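Local coordinates for KaiC-like domain-containing protein (Pyrococcus horikoshii, PDB 3BS4) that is of unknown function but has a KaiC-like fold of the RecA type and binds a peptide of unknown identity, at residues E27-S32 against T211-G216; F55-P60 against I146-Y151; T156-L161 against D194-L199. All coordinates share one frame; numbering follows the deposited sequence. Where two conformers were deposited one is given.

Contact 1 (E27-S32 against T211-G216); sequences EEDASS and TRSSLG
Asp29 holds Ser213 with both carboxylate oxygens: OD1 accepts from the backbone Ser213 N at 2.9 Å, and OD2 accepts from Ser213 OG at 2.7 Å. Each oxygen uses its syn lone pair, and this two-point grip fixes the rotation of the carboxylate. CG of Asp29 stands between its backbone N and carbonyl carbon (chi1 64°), on the side from which its oxygens meet Ser213. Beside it, Thr211 OG1 donates to Ser32 OG at 2.8 Å. Ser32 OG donates to Asp29 O at 2.8 Å, a carbonyl that also accepts from Ser32 N, so the chain of hydroxyls ties strand 207-216 to the short 3-10 segment 30-32. The backbones meet where Glu27 and Thr211 form a parallel bridge, followed by the bond from Glu28 N to Thr211 O at 2.9 Å. In a RecA-type fold this loop, between the first core strand and its helix, probably occupies the place of the P-loop; it reads Glu-Glu-Asp-Ala-Ser-Ser, with Gly34 and Lys35 shortly after. On the more exposed flank Glu28 and Arg212 lie side by side, pointing the same way. Their charged ends do not touch: a water donates to Glu28 OE1 at 2.7 Å and accepts from Arg212 NH1 at 2.7 Å, sitting in plane at the guanidinium edge. Farther out, Lys210 forms a salt bridge with Glu28 OE2, Lys35 N, at the start of helix 34-47, donates to OE2 of the buried Glu27, and Arg222 and Tyr241 bond the carbonyls of Ser31 and Ser32.

Contact 2 (F55-P60 against I146-Y151); sequences FSISYP and ISMSGY
Ile57 turns CG2 anti to its backbone N and CG1 beside that N (chi1 -62°), which splits the side chain between a face of Tyr151 and its hydroxyl end. CG2 makes a CH-pi contact, 4.2 Å from the centroid of the Tyr151 ring and 14° off its normal, while CD1 comes to 3.4 Å from Tyr151 OH. The two side chains cross at about a right angle. The contact lies at the C-terminal ends of two neighbouring parallel strands, 51-56 and 141-146, of a RecA-type sheet, and the cis peptide between Ile146 and Ser147 recalls the one that follows the Walker B strand of RecA. Ile146 N donates to Phe55 O at 3.0 Å and continues the strand pairing. Ile146 O, just before the cis bond, accepts from Ile57 N, which stands above the carbonyl plane, and from Ser58 N, which lies in that plane on a lone pair. A water that also bridges Ser56 OG and Tyr59 N donates to the same oxygen, giving this buried carbonyl three donors. Tyr59 OH bonds Glu190 and Lys35. Tyr151 OH bonds Tyr119 and a polar side chain of the bound peptide; Ile57 packs on this tyrosine and itself touches a polar side chain of the peptide. An alanine in place of Ile57 would probably open a gap against the Tyr151 ring and leave it freer to shift. Gly150 passes so near that a CB there would clash with Ser58 OG, the atom that accepts from Ser147 N at 3.0 Å.

Contact 3 (T156-L161 against D194-L199); sequences TPEETL and DKRVLL
Arg196 reaches across to the helix of Pro157, Glu158 and Leu161, starting at its CB, which packs on Leu161 CD1 at 4.1 Å. The two helices, 157-173 and 195-204, are connections between strands of the RecA-type sheet; the first forms a beta-alpha-beta crossover from strand 141-146 to strand 184-190. Their first turns run nearly parallel, 9° apart with axes 9.6 Å from each other. Beyond CB the arginine chain bends at chi3, which places NE; the guanidinium beyond it lies against Leu161. There CZ lies 4.2 Å from Leu161 CD1, which sits over the centre of one guanidinium face. At the tip, NH2 forms a salt bridge with Glu158 OE2 at 2.8 Å, through a weak hydrogen bond whose angle at the proton is only 129°; the carboxylate and guanidinium planes are turned 57° apart. The methyl thus lies over the face, and the acid meets the edge at NH2. Deeper in, where Val197 also packs on Trp189, its CG1 meets Thr160 CG2 at 3.7 Å, and its CG2 reaches Leu161 CG and Pro157 CB. Both helix starts are capped. Thr156 and Glu159 form a capping box, the threonine hydroxyl accepting from Glu159 N and the glutamate carboxylate from Thr156 N. Asp194 does double duty: its OD1 touches Pro157 CG at 3.4 Å, while its OD2 accepts from Val197 N at 2.9 Å through the anti lone pair.

In the fold
Contact 2 is the core of the three, its centre about 9 Å from the centre of the chain, against about 19 and 18 Å for the centres of the partly buried contacts 1 and 3. Contacts 1 and 2 both reach the same sheet, each with one bridge between neighbouring parallel strands, and both add loop side chains to backbone bonds, but contact 1 relies on hydroxyls, a carboxylate and a water, while contact 2 adds apolar and aromatic packing beside the bound peptide. Contact 3 joins two helices mainly by side chains, with a salt bridge outside and aliphatic groups within. It touches contact 2 where Tyr151 O packs near Thr160 OG1, and helix 195-204 leads directly into the strand of contact 1.

Contact 1 (E27-S32 against T211-G216)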
loop_
_atom_site.group_PDB
_atom_site.type_symbol
_atom_site.label_atom_id
_atom_site.label_comp_id
_atom_site.label_asym_id
_atom_site.label_seq_id
_atom_site.Cartn_x
_atom_site.Cartn_y
_atom_site.Cartn_z
ATOM N N GLU A 27 -0.414 -5.090 -10.006
ATOM C CA GLU A 27 0.601 -4.958 -11.064
ATOM C C GLU A 27 0.723 -6.348 -11.692
ATOM O O GLU A 27 1.421 -7.210 -11.152
ATOM C CB GLU A 27 1.945 -4.466 -10.495
ATOM C CG GLU A 27 3.018 -4.316 -11.590
ATOM C CD GLU A 27 4.438 -4.115 -11.061
ATOM O OE1 GLU A 27 5.006 -5.091 -10.511
ATOM O OE2 GLU A 27 5.023 -3.011 -11.227
ATOM N N GLU A 28 0.005 -6.584 -12.785
ATOM C CA GLU A 28 -0.084 -7.943 -13.349
ATOM C C GLU A 28 1.264 -8.462 -13.894
ATOM O O GLU A 28 1.568 -9.672 -13.825
ATOM C CB GLU A 28 -1.170 -7.993 -14.416
ATOM C CG GLU A 28 -1.496 -9.391 -14.900
ATOM C CD GLU A 28 -2.606 -9.364 -15.922
ATOM O OE1 GLU A 28 -2.434 -8.716 -16.978
ATOM O OE2 GLU A 28 -3.658 -9.980 -15.657
ATOM N N ASP A 29 2.056 -7.555 -14.454
ATOM C CA ASP A 29 3.415 -7.894 -14.897
ATOM C C ASP A 29 4.403 -6.789 -14.552
ATOM O O ASP A 29 4.048 -5.600 -14.490
ATOM C CB ASP A 29 3.451 -8.211 -16.389
ATOM C CG ASP A 29 3.091 -7.020 -17.246
ATOM O OD1 ASP A 29 1.917 -6.935 -17.666
ATOM O OD2 ASP A 29 3.978 -6.173 -17.483
ATOM N N ALA A 30 5.663 -7.174 -14.340
ATOM C CA ALA A 30 6.652 -6.250 -13.859
ATOM C C ALA A 30 6.945 -5.117 -14.830
ATOM O O ALA A 30 7.218 -4.009 -14.396
ATOM C CB ALA A 30 7.970 -6.992 -13.476
ATOM N N SER A 31 6.874 -5.396 -16.133
ATOM C CA SER A 31 7.190 -4.380 -17.141
ATOM C C SER A 31 6.199 -3.229 -17.093
ATOM O O SER A 31 6.516 -2.128 -17.513
ATOM C CB SER A 31 7.210 -4.987 -18.556
ATOM O OG SER A 31 8.196 -6.005 -18.637
ATOM N N SER A 32 5.006 -3.467 -16.554
ATOM C CA SER A 32 4.002 -2.384 -16.524
ATOM C C SER A 32 4.390 -1.223 -15.609
ATOM O O SER A 32 3.860 -0.118 -15.748
ATOM C CB SER A 32 2.634 -2.926 -16.107
ATOM O OG SER A 32 2.612 -3.257 -14.721
ATOM N N THR A 211 -2.635 -3.009 -13.593
ATOM C CA THR A 211 -1.725 -2.526 -14.642
ATOM C C THR A 211 -1.141 -3.702 -15.403
ATOM O O THR A 211 -0.934 -4.791 -14.855
ATOM C CB THR A 211 -0.590 -1.647 -14.092
ATOM O OG1 THR A 211 0.307 -2.434 -13.286
ATOM C CG2 THR A 211 -1.152 -0.494 -13.267
ATOM N N ARG A 212 -0.892 -3.484 -16.687
ATOM C CA ARG A 212 -0.351 -4.547 -17.530
ATOM C C ARG A 212 0.312 -3.951 -18.750
ATOM O O ARG A 212 0.029 -2.814 -19.114
ATOM C CB ARG A 212 -1.453 -5.501 -17.959
ATOM C CG ARG A 212 -2.524 -4.845 -18.815
ATOM C CD ARG A 212 -3.474 -5.885 -19.356
ATOM N NE ARG A 212 -4.406 -5.320 -20.331
ATOM C CZ ARG A 212 -5.543 -5.910 -20.691
ATOM N NH1 ARG A 212 -5.896 -7.072 -20.158
ATOM N NH2 ARG A 212 -6.333 -5.331 -21.587
ATOM N N SER A 213 1.185 -4.740 -19.369
ATOM C CA SER A 213 1.950 -4.329 -20.541
ATOM C C SER A 213 1.478 -5.093 -21.771
ATOM O O SER A 213 1.014 -6.230 -21.669
ATOM C CB SER A 213 3.438 -4.655 -20.330
ATOM O OG SER A 213 3.949 -4.045 -19.151
ATOM N N SER A 214 1.612 -4.453 -22.927
ATOM C CA SER A 214 1.352 -5.084 -24.209
ATOM C C SER A 214 2.598 -4.814 -25.051
ATOM O O SER A 214 3.072 -3.680 -25.133
ATOM C CB SER A 214 0.093 -4.461 -24.840
ATOM O OG SER A 214 -0.085 -4.846 -26.196
ATOM N N LEU A 215 3.134 -5.865 -25.658
ATOM C CA LEU A 215 4.260 -5.737 -26.552
ATOM C C LEU A 215 3.743 -5.355 -27.927
ATOM O O LEU A 215 2.975 -6.103 -28.553
ATOM C CB LEU A 215 5.017 -7.057 -26.656
ATOM C CG LEU A 215 6.058 -7.008 -27.766
ATOM C CD1 LEU A 215 7.218 -6.135 -27.306
ATOM C CD2 LEU A 215 6.514 -8.407 -28.154
ATOM N N GLY A 216 4.141 -4.182 -28.386
ATOM C CA GLY A 216 3.791 -3.744 -29.719
ATOM C C GLY A 216 4.993 -3.851 -30.630
ATOM O O GLY A 216 6.136 -3.941 -30.184
HETATM O O HOH W 1 -4.578 -8.914 -18.608
#

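Contact 2 (F55-P60 against I146-Y151)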
loop_
_atom_site.group_PDB
_atom_site.type_symbol
_atom_site.label_atom_id
_atom_site.label_comp_id
_atom_site.label_asym_id
_atom_site.label_seq_id
_atom_site.Cartn_x
_atom_site.Cartn_y
_atom_site.Cartn_z
ATOM N N PHE A 55 3.519 -0.920 5.548
ATOM C CA PHE A 55 3.854 -2.305 5.895
ATOM C C PHE A 55 4.826 -2.765 4.838
ATOM O O PHE A 55 4.442 -3.034 3.698
ATOM C CB PHE A 55 2.582 -3.158 5.933
ATOM C CG PHE A 55 1.573 -2.620 6.905
ATOM C CD1 PHE A 55 1.644 -2.975 8.253
ATOM C CD2 PHE A 55 0.637 -1.688 6.492
ATOM C CE1 PHE A 55 0.729 -2.449 9.173
ATOM C CE2 PHE A 55 -0.270 -1.143 7.395
ATOM C CZ PHE A 55 -0.220 -1.533 8.743
ATOM N N SER A 56 6.103 -2.787 5.209
ATOM C CA SER A 56 7.164 -3.030 4.234
ATOM C C SER A 56 7.485 -4.510 4.238
ATOM O O SER A 56 8.303 -4.969 5.021
ATOM C CB SER A 56 8.383 -2.187 4.584
ATOM O OG SER A 56 9.341 -2.304 3.560
ATOM N N ILE A 57 6.766 -5.250 3.390
ATOM C CA ILE A 57 6.711 -6.708 3.437
ATOM C C ILE A 57 7.741 -7.340 2.501
ATOM O O ILE A 57 8.380 -8.335 2.854
ATOM C CB ILE A 57 5.288 -7.182 3.015
ATOM C CG1 ILE A 57 4.210 -6.655 4.000
ATOM C CG2 ILE A 57 5.209 -8.716 2.867
ATOM C CD1 ILE A 57 2.843 -6.405 3.352
ATOM N N SER A 58 7.886 -6.762 1.310
ATOM C CA SER A 58 8.548 -7.452 0.205
ATOM C C SER A 58 10.000 -7.082 -0.040
ATOM O O SER A 58 10.714 -7.865 -0.702
ATOM C CB SER A 58 7.770 -7.250 -1.096
ATOM O OG SER A 58 6.543 -7.936 -1.062
ATOM N N TYR A 59 10.417 -5.903 0.439
ATOM C CA TYR A 59 11.738 -5.353 0.099
ATOM C C TYR A 59 12.516 -4.969 1.342
ATOM O O TYR A 59 11.928 -4.511 2.330
ATOM C CB TYR A 59 11.608 -4.126 -0.845
ATOM C CG TYR A 59 10.844 -4.488 -2.086
ATOM C CD1 TYR A 59 11.432 -5.299 -3.057
ATOM C CD2 TYR A 59 9.501 -4.126 -2.235
ATOM C CE1 TYR A 59 10.737 -5.697 -4.178
ATOM C CE2 TYR A 59 8.788 -4.526 -3.353
ATOM C CZ TYR A 59 9.417 -5.315 -4.319
ATOM O OH TYR A 59 8.762 -5.752 -5.453
ATOM N N PRO A 60 13.848 -5.128 1.276
ATOM C CA PRO A 60 14.696 -4.632 2.358
ATOM C C PRO A 60 14.469 -3.139 2.552
ATOM O O PRO A 60 14.263 -2.411 1.585
ATOM C CB PRO A 60 16.113 -4.856 1.837
ATOM C CG PRO A 60 16.002 -5.867 0.727
ATOM C CD PRO A 60 14.608 -5.767 0.186
ATOM N N ILE A 146 3.339 -3.046 0.898
ATOM C CA ILE A 146 4.207 -3.284 -0.242
ATOM C C ILE A 146 5.057 -4.530 0.021
ATOM O O ILE A 146 6.078 -4.465 0.702
ATOM C CB ILE A 146 5.126 -2.074 -0.542
ATOM C CG1 ILE A 146 4.318 -0.762 -0.590
ATOM C CG2 ILE A 146 5.882 -2.309 -1.848
ATOM C CD1 ILE A 146 5.157 0.507 -0.584
ATOM N N SER A 147 4.623 -5.688 -0.478
ATOM C CA SER A 147 3.385 -5.918 -1.199
ATOM C C SER A 147 2.716 -7.181 -0.729
ATOM O O SER A 147 3.349 -8.004 -0.046
ATOM C CB SER A 147 3.765 -6.272 -2.658
ATOM O OG SER A 147 4.497 -5.205 -3.254
ATOM N N MET A 148 1.420 -7.323 -0.957
ATOM C CA MET A 148 0.597 -8.203 -0.152
ATOM C C MET A 148 0.970 -9.582 -0.795
ATOM O O MET A 148 0.884 -10.647 -0.164
ATOM C CB MET A 148 -0.883 -7.943 -0.410
ATOM C CG MET A 148 -1.420 -6.725 0.347
ATOM S SD MET A 148 -1.343 -6.909 2.154
ATOM C CE MET A 148 -2.613 -8.207 2.344
ATOM N N SER A 149 1.420 -9.564 -2.058
ATOM C CA SER A 149 1.898 -10.776 -2.738
ATOM C C SER A 149 3.132 -11.381 -2.049
ATOM O O SER A 149 3.421 -12.577 -2.196
ATOM C CB SER A 149 2.172 -10.478 -4.238
ATOM O OG SER A 149 2.950 -9.293 -4.383
ATOM N N GLY A 150 3.846 -10.563 -1.271
ATOM C CA GLY A 150 5.021 -11.029 -0.533
ATOM C C GLY A 150 4.717 -12.115 0.483
ATOM O O GLY A 150 5.604 -12.905 0.833
ATOM N N TYR A 151 3.482 -12.165 0.985
ATOM C CA TYR A 151 3.139 -13.185 1.990
ATOM C C TYR A 151 3.290 -14.600 1.449
ATOM O O TYR A 151 3.499 -15.511 2.219
ATOM C CB TYR A 151 1.734 -12.958 2.545
ATOM C CG TYR A 151 1.688 -11.737 3.424
ATOM C CD1 TYR A 151 2.497 -11.655 4.558
ATOM C CD2 TYR A 151 0.853 -10.648 3.107
ATOM C CE1 TYR A 151 2.479 -10.525 5.379
ATOM C CE2 TYR A 151 0.841 -9.502 3.928
ATOM C CZ TYR A 151 1.648 -9.461 5.052
ATOM O OH TYR A 151 1.675 -8.348 5.875
HETATM O O HOH W 2 8.757 -3.573 1.081
#

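Contact 3 (T156-L161 against D194-L199)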
loop_
_atom_site.group_PDB
_atom_site.type_symbol
_atom_site.label_atom_id
_atom_site.label_comp_id
_atom_site.label_asym_id
_atom_site.label_seq_id
_atom_site.Cartn_x
_atom_site.Cartn_y
_atom_site.Cartn_z
ATOM N N THR A 156 1.814 -20.535 2.983
ATOM C CA THR A 156 1.144 -21.237 1.892
ATOM C C THR A 156 -0.081 -20.440 1.418
ATOM O O THR A 156 -0.536 -19.527 2.119
ATOM C CB THR A 156 0.708 -22.658 2.331
ATOM O OG1 THR A 156 -0.369 -22.558 3.267
ATOM C CG2 THR A 156 1.873 -23.403 2.979
ATOM N N PRO A 157 -0.610 -20.744 0.223
ATOM C CA PRO A 157 -1.857 -20.090 -0.162
ATOM C C PRO A 157 -2.996 -20.268 0.860
ATOM O O PRO A 157 -3.727 -19.320 1.150
ATOM C CB PRO A 157 -2.192 -20.744 -1.513
ATOM C CG PRO A 157 -0.819 -21.118 -2.059
ATOM C CD PRO A 157 -0.079 -21.604 -0.860
ATOM N N GLU A 158 -3.126 -21.473 1.405
ATOM C CA GLU A 158 -4.150 -21.768 2.387
ATOM C C GLU A 158 -3.956 -20.910 3.645
ATOM O O GLU A 158 -4.911 -20.311 4.160
ATOM C CB GLU A 158 -4.086 -23.253 2.729
ATOM C CG GLU A 158 -4.549 -24.155 1.573
ATOM C CD GLU A 158 -3.516 -24.382 0.441
ATOM O OE1 GLU A 158 -2.308 -24.027 0.561
ATOM O OE2 GLU A 158 -3.946 -24.959 -0.589
ATOM N N GLU A 159 -2.706 -20.833 4.107
ATOM C CA GLU A 159 -2.345 -19.998 5.255
ATOM C C GLU A 159 -2.618 -18.529 4.981
ATOM O O GLU A 159 -3.112 -17.817 5.860
ATOM C CB GLU A 159 -0.870 -20.193 5.627
ATOM C CG GLU A 159 -0.595 -21.500 6.364
ATOM C CD GLU A 159 0.880 -21.885 6.426
ATOM O OE1 GLU A 159 1.737 -21.248 5.768
ATOM O OE2 GLU A 159 1.199 -22.872 7.144
ATOM N N THR A 160 -2.302 -18.083 3.765
ATOM C CA THR A 160 -2.504 -16.673 3.399
ATOM C C THR A 160 -3.991 -16.342 3.373
ATOM O O THR A 160 -4.413 -15.298 3.859
ATOM C CB THR A 160 -1.820 -16.359 2.048
ATOM O OG1 THR A 160 -0.438 -16.743 2.128
ATOM C CG2 THR A 160 -1.930 -14.880 1.707
ATOM N N LEU A 161 -4.801 -17.264 2.857
ATOM C CA LEU A 161 -6.241 -17.038 2.834
ATOM C C LEU A 161 -6.817 -16.933 4.237
ATOM O O LEU A 161 -7.656 -16.071 4.496
ATOM C CB LEU A 161 -6.932 -18.144 2.027
ATOM C CG LEU A 161 -6.720 -17.978 0.510
ATOM C CD1 LEU A 161 -6.959 -19.277 -0.253
ATOM C CD2 LEU A 161 -7.595 -16.861 -0.062
ATOM N N ASP A 194 -0.940 -16.731 -7.143
ATOM C CA ASP A 194 -2.000 -17.649 -6.706
ATOM C C ASP A 194 -3.356 -17.024 -6.950
ATOM O O ASP A 194 -3.699 -16.014 -6.344
ATOM C CB ASP A 194 -1.859 -18.023 -5.232
ATOM C CG ASP A 194 -2.843 -19.112 -4.820
ATOM O OD1 ASP A 194 -2.484 -20.307 -4.907
ATOM O OD2 ASP A 194 -3.999 -18.777 -4.470
ATOM N N LYS A 195 -4.138 -17.639 -7.830
ATOM C CA LYS A 195 -5.403 -17.047 -8.239
ATOM C C LYS A 195 -6.420 -16.982 -7.109
ATOM O O LYS A 195 -7.230 -16.038 -7.050
ATOM C CB LYS A 195 -5.989 -17.784 -9.442
ATOM C CG LYS A 195 -5.148 -17.665 -10.722
ATOM C CD LYS A 195 -5.973 -17.962 -11.980
ATOM C CE LYS A 195 -6.590 -19.361 -11.964
ATOM N NZ LYS A 195 -7.826 -19.419 -12.811
ATOM N N ARG A 196 -6.394 -17.978 -6.215
ATOM C CA ARG A 196 -7.332 -17.982 -5.085
ATOM C C ARG A 196 -7.061 -16.841 -4.128
ATOM O O ARG A 196 -7.988 -16.193 -3.639
ATOM C CB ARG A 196 -7.294 -19.297 -4.315
ATOM C CG ARG A 196 -7.889 -20.449 -5.085
ATOM C CD ARG A 196 -8.108 -21.639 -4.162
ATOM N NE ARG A 196 -6.847 -22.103 -3.592
ATOM C CZ ARG A 196 -6.745 -22.795 -2.461
ATOM N NH1 ARG A 196 -7.827 -23.110 -1.757
ATOM N NH2 ARG A 196 -5.551 -23.164 -2.032
ATOM N N VAL A 197 -5.793 -16.604 -3.830
ATOM C CA VAL A 197 -5.469 -15.501 -2.918
ATOM C C VAL A 197 -5.790 -14.162 -3.586
ATOM O O VAL A 197 -6.321 -13.234 -2.960
ATOM C CB VAL A 197 -3.998 -15.536 -2.434
ATOM C CG1 VAL A 197 -3.748 -14.364 -1.472
ATOM C CG2 VAL A 197 -3.661 -16.887 -1.785
ATOM N N LEU A 198 -5.485 -14.059 -4.876
ATOM C CA LEU A 198 -5.822 -12.860 -5.618
ATOM C C LEU A 198 -7.327 -12.608 -5.640
ATOM O O LEU A 198 -7.776 -11.473 -5.550
ATOM C CB LEU A 198 -5.264 -12.981 -7.034
ATOM C CG LEU A 198 -5.088 -11.767 -7.924
ATOM C CD1 LEU A 198 -4.367 -10.600 -7.249
ATOM C CD2 LEU A 198 -4.321 -12.244 -9.170
ATOM N N LEU A 199 -8.122 -13.677 -5.727
ATOM C CA LEU A 199 -9.577 -13.550 -5.652
ATOM C C LEU A 199 -10.022 -12.919 -4.328
ATOM O O LEU A 199 -10.897 -12.057 -4.303
ATOM C CB LEU A 199 -10.206 -14.935 -5.776
ATOM C CG LEU A 199 -11.560 -15.133 -6.434
ATOM C CD1 LEU A 199 -11.652 -14.429 -7.810
ATOM C CD2 LEU A 199 -11.818 -16.641 -6.563
#